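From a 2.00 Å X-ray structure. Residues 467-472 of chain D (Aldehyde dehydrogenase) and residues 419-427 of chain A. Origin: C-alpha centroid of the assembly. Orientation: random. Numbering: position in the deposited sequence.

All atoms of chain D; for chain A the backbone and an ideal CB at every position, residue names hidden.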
# COMPACT_ATOMS: atom_id res chain seq x y z
N SER D 467 0.21 4.27 38.60
CA SER D 467 -0.94 4.33 37.67
C SER D 467 -0.62 5.21 36.48
O SER D 467 0.07 6.19 36.62
CB SER D 467 -2.18 4.92 38.35
OG SER D 467 -2.47 4.26 39.54
N ASP D 468 -1.10 4.86 35.29
CA ASP D 468 -1.05 5.78 34.18
C ASP D 468 -1.97 6.97 34.52
O ASP D 468 -3.02 6.78 35.13
CB ASP D 468 -1.54 5.10 32.88
CG ASP D 468 -0.55 4.07 32.32
OD1 ASP D 468 0.60 4.01 32.84
OD2 ASP D 468 -0.93 3.39 31.28
N PRO D 469 -1.60 8.19 34.12
CA PRO D 469 -2.40 9.36 34.49
C PRO D 469 -3.80 9.39 33.90
O PRO D 469 -4.65 10.03 34.46
CB PRO D 469 -1.59 10.55 33.97
CG PRO D 469 -0.43 10.01 33.24
CD PRO D 469 -0.27 8.55 33.60
N TRP D 470 -4.02 8.68 32.78
CA TRP D 470 -5.33 8.61 32.13
C TRP D 470 -6.28 7.50 32.67
O TRP D 470 -7.45 7.48 32.29
CB TRP D 470 -5.13 8.44 30.62
CG TRP D 470 -4.18 7.34 30.25
CD1 TRP D 470 -4.48 6.04 30.13
CD2 TRP D 470 -2.77 7.46 30.01
NE1 TRP D 470 -3.36 5.32 29.75
CE2 TRP D 470 -2.29 6.18 29.70
CE3 TRP D 470 -1.88 8.54 29.99
CZ2 TRP D 470 -0.94 5.93 29.40
CZ3 TRP D 470 -0.53 8.30 29.67
CH2 TRP D 470 -0.08 6.98 29.38
N TRP D 471 -5.80 6.60 33.53
CA TRP D 471 -6.69 5.59 34.09
C TRP D 471 -7.75 6.25 34.97
O TRP D 471 -7.66 7.44 35.32
CB TRP D 471 -5.93 4.53 34.91
CG TRP D 471 -4.99 3.69 34.12
CD1 TRP D 471 -4.96 3.55 32.77
CD2 TRP D 471 -3.98 2.80 34.64
NE1 TRP D 471 -3.95 2.68 32.41
CE2 TRP D 471 -3.34 2.20 33.54
CE3 TRP D 471 -3.53 2.49 35.93
CZ2 TRP D 471 -2.29 1.31 33.68
CZ3 TRP D 471 -2.50 1.59 36.08
CH2 TRP D 471 -1.88 1.03 34.97
N PHE D 472 -8.73 5.47 35.36
CA PHE D 472 -9.85 6.04 36.15
C PHE D 472 -9.49 6.25 37.62
O PHE D 472 -10.01 7.15 38.24
CB PHE D 472 -11.11 5.17 36.03
CG PHE D 472 -11.70 5.13 34.64
CD1 PHE D 472 -12.19 6.28 34.03
CD2 PHE D 472 -11.80 3.96 33.95
CE1 PHE D 472 -12.74 6.26 32.75
CE2 PHE D 472 -12.35 3.91 32.68
CZ PHE D 472 -12.82 5.07 32.07
N UNK A 419 2.65 -4.90 29.92
CA UNK A 419 2.40 -4.45 31.31
C UNK A 419 1.54 -3.22 31.38
O UNK A 419 1.53 -2.53 32.37
CB UNK A 419 3.72 -4.17 32.03
N UNK A 420 0.78 -3.02 30.32
CA UNK A 420 -0.23 -1.98 30.19
C UNK A 420 -1.23 -2.41 29.12
O UNK A 420 -1.05 -3.47 28.49
CB UNK A 420 0.40 -0.63 29.84
N UNK A 421 -2.30 -1.63 28.93
CA UNK A 421 -3.30 -1.97 27.92
C UNK A 421 -3.72 -0.76 27.14
O UNK A 421 -3.78 0.35 27.68
CB UNK A 421 -4.53 -2.62 28.57
N UNK A 422 -4.02 -1.00 25.85
CA UNK A 422 -4.51 0.01 24.93
C UNK A 422 -3.64 1.22 24.76
O UNK A 422 -4.15 2.33 24.59
CB UNK A 422 -5.89 0.47 25.39
N UNK A 423 -2.32 1.04 24.81
CA UNK A 423 -1.44 2.21 24.78
C UNK A 423 -1.53 2.96 23.50
O UNK A 423 -1.37 4.20 23.52
CB UNK A 423 0.01 1.80 25.02
N UNK A 424 -1.92 2.29 22.40
CA UNK A 424 -2.03 3.03 21.14
C UNK A 424 -3.16 4.03 21.14
O UNK A 424 -3.19 4.91 20.33
CB UNK A 424 -2.22 2.06 19.97
N UNK A 425 -4.07 3.91 22.09
CA UNK A 425 -5.06 4.97 22.24
C UNK A 425 -4.45 6.27 22.80
O UNK A 425 -4.96 7.36 22.54
CB UNK A 425 -6.19 4.49 23.15
N UNK A 426 -3.32 6.20 23.50
CA UNK A 426 -2.74 7.41 24.14
C UNK A 426 -1.49 7.86 23.45
O UNK A 426 -0.97 8.90 23.75
CB UNK A 426 -2.43 7.15 25.62
N UNK A 427 -0.98 7.07 22.53
CA UNK A 427 0.30 7.36 21.95
C UNK A 427 0.32 7.04 20.51
O UNK A 427 -0.25 6.06 20.08
CB UNK A 427 1.41 6.60 22.67

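Position 419 has positive phi and psi, 62° and 23°, a left-handed conformation that favours Gly, Asn or Asp. Nothing of chain D lies within 5.5 Å of its ideal CB. The residue is Asn A419.

Position 420 is extended. Its CA-to-CB bond points sideways, yet the ideal CB is 4.5 Å from Asp D468 OD2 and 5.1 Å from Trp D471 CZ2. A carboxylate and two indole N-H groups, those of Trp D470 and Trp D471, lie on this side. Asn, Gln, Ser, Thr or a basic group would suit the carboxylate; an acid would suit it only if a proton were shared. The residue is Asp A420, with chi1 t. Asp A420 OD2 lies 2.4 Å from Asp D468 OD2, so close that one of the two acids probably holds a proton. Asp A420 OD1 lies 3.4 Å from Trp D471 CZ2, at the ring edge. Asp A420 OD1 accepts from the backbone N of 421 at 2.7 Å. Asp A420 OD1 also lies 2.7 Å from the O of water 1, which accepts from Trp D470 NE1 and Trp D471 NE1, each at 3.0 Å. The indole N-H groups thus reach Asp A420 through water.

Position 421 is extended and points sideways, with no chain D atom near its ideal CB. Many residues would fit. It is Ala A421; Ala A421 O lies 2.8 Å from the O of water 1.

Position 422 has phi/psi of 57°/35°, again suited to Gly, Asn or Asp. Its CB points sideways, with no chain D atom within 5.5 Å. Other residues adopt these angles at some cost, as Ala A422 does.

Position 423 has helical angles and points sideways. No chain D atom lies within 5.5 Å of its ideal CB, so a short side chain would fall short of Trp D470. Leu, Met or Ile could reach the indole. It is Leu A423 (m, t): Leu A423 CD2 packs at the ring edge, 3.8 Å from Trp D470 CZ2.

Positions 424 and 425 are out of reach, so chain D sets little preference. They are Thr A424 and Ala A425. Ala A425 N donates to Ala A422 O at 3.0 Å.

Position 426 points toward chain D, its ideal CB 4.2 Å from Trp D470 CE2. The indole offers a flat apolar face. Leu, Met or an aromatic would suit. The residue is selenomethionine, Met A426 (m, m, m). Met A426 CG lies 3.7 Å from the centroid of the Trp D470 five-membered ring, nearly on the normal, a CH-pi contact, and Met A426 SE 4.5 Å from the same centroid.

Position 427 is extended and points sideways, and chain D sets little preference. It is selenomethionine Met A427.

Chain A 419-427: NDAALTAMM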
# COMPACT_ATOMS: atom_id res chain seq x y z
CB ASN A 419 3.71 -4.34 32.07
CG ASN A 419 4.30 -5.70 32.28
OD1 ASN A 419 3.56 -6.67 32.33
ND2 ASN A 419 5.62 -5.80 32.38
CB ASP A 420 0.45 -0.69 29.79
CG ASP A 420 -0.26 0.52 30.31
OD1 ASP A 420 -1.52 0.48 30.47
OD2 ASP A 420 0.45 1.54 30.54
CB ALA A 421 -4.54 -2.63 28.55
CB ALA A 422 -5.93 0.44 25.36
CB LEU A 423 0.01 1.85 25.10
CG LEU A 423 0.22 1.58 26.58
CD1 LEU A 423 1.54 0.92 26.82
CD2 LEU A 423 0.09 2.88 27.38
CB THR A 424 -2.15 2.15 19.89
OG1 THR A 424 -3.39 1.42 19.92
CG2 THR A 424 -0.97 1.20 19.84
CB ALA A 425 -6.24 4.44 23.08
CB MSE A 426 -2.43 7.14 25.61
CG MSE A 426 -3.75 6.95 26.33
SE MSE A 426 -4.86 8.58 26.28
CE MSE A 426 -3.56 9.92 26.89
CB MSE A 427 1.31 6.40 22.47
CG MSE A 427 1.25 6.56 23.94
SE MSE A 427 2.49 5.17 24.45
CE MSE A 427 4.12 6.21 24.00
O HOH W 1 -3.18 2.34 29.56
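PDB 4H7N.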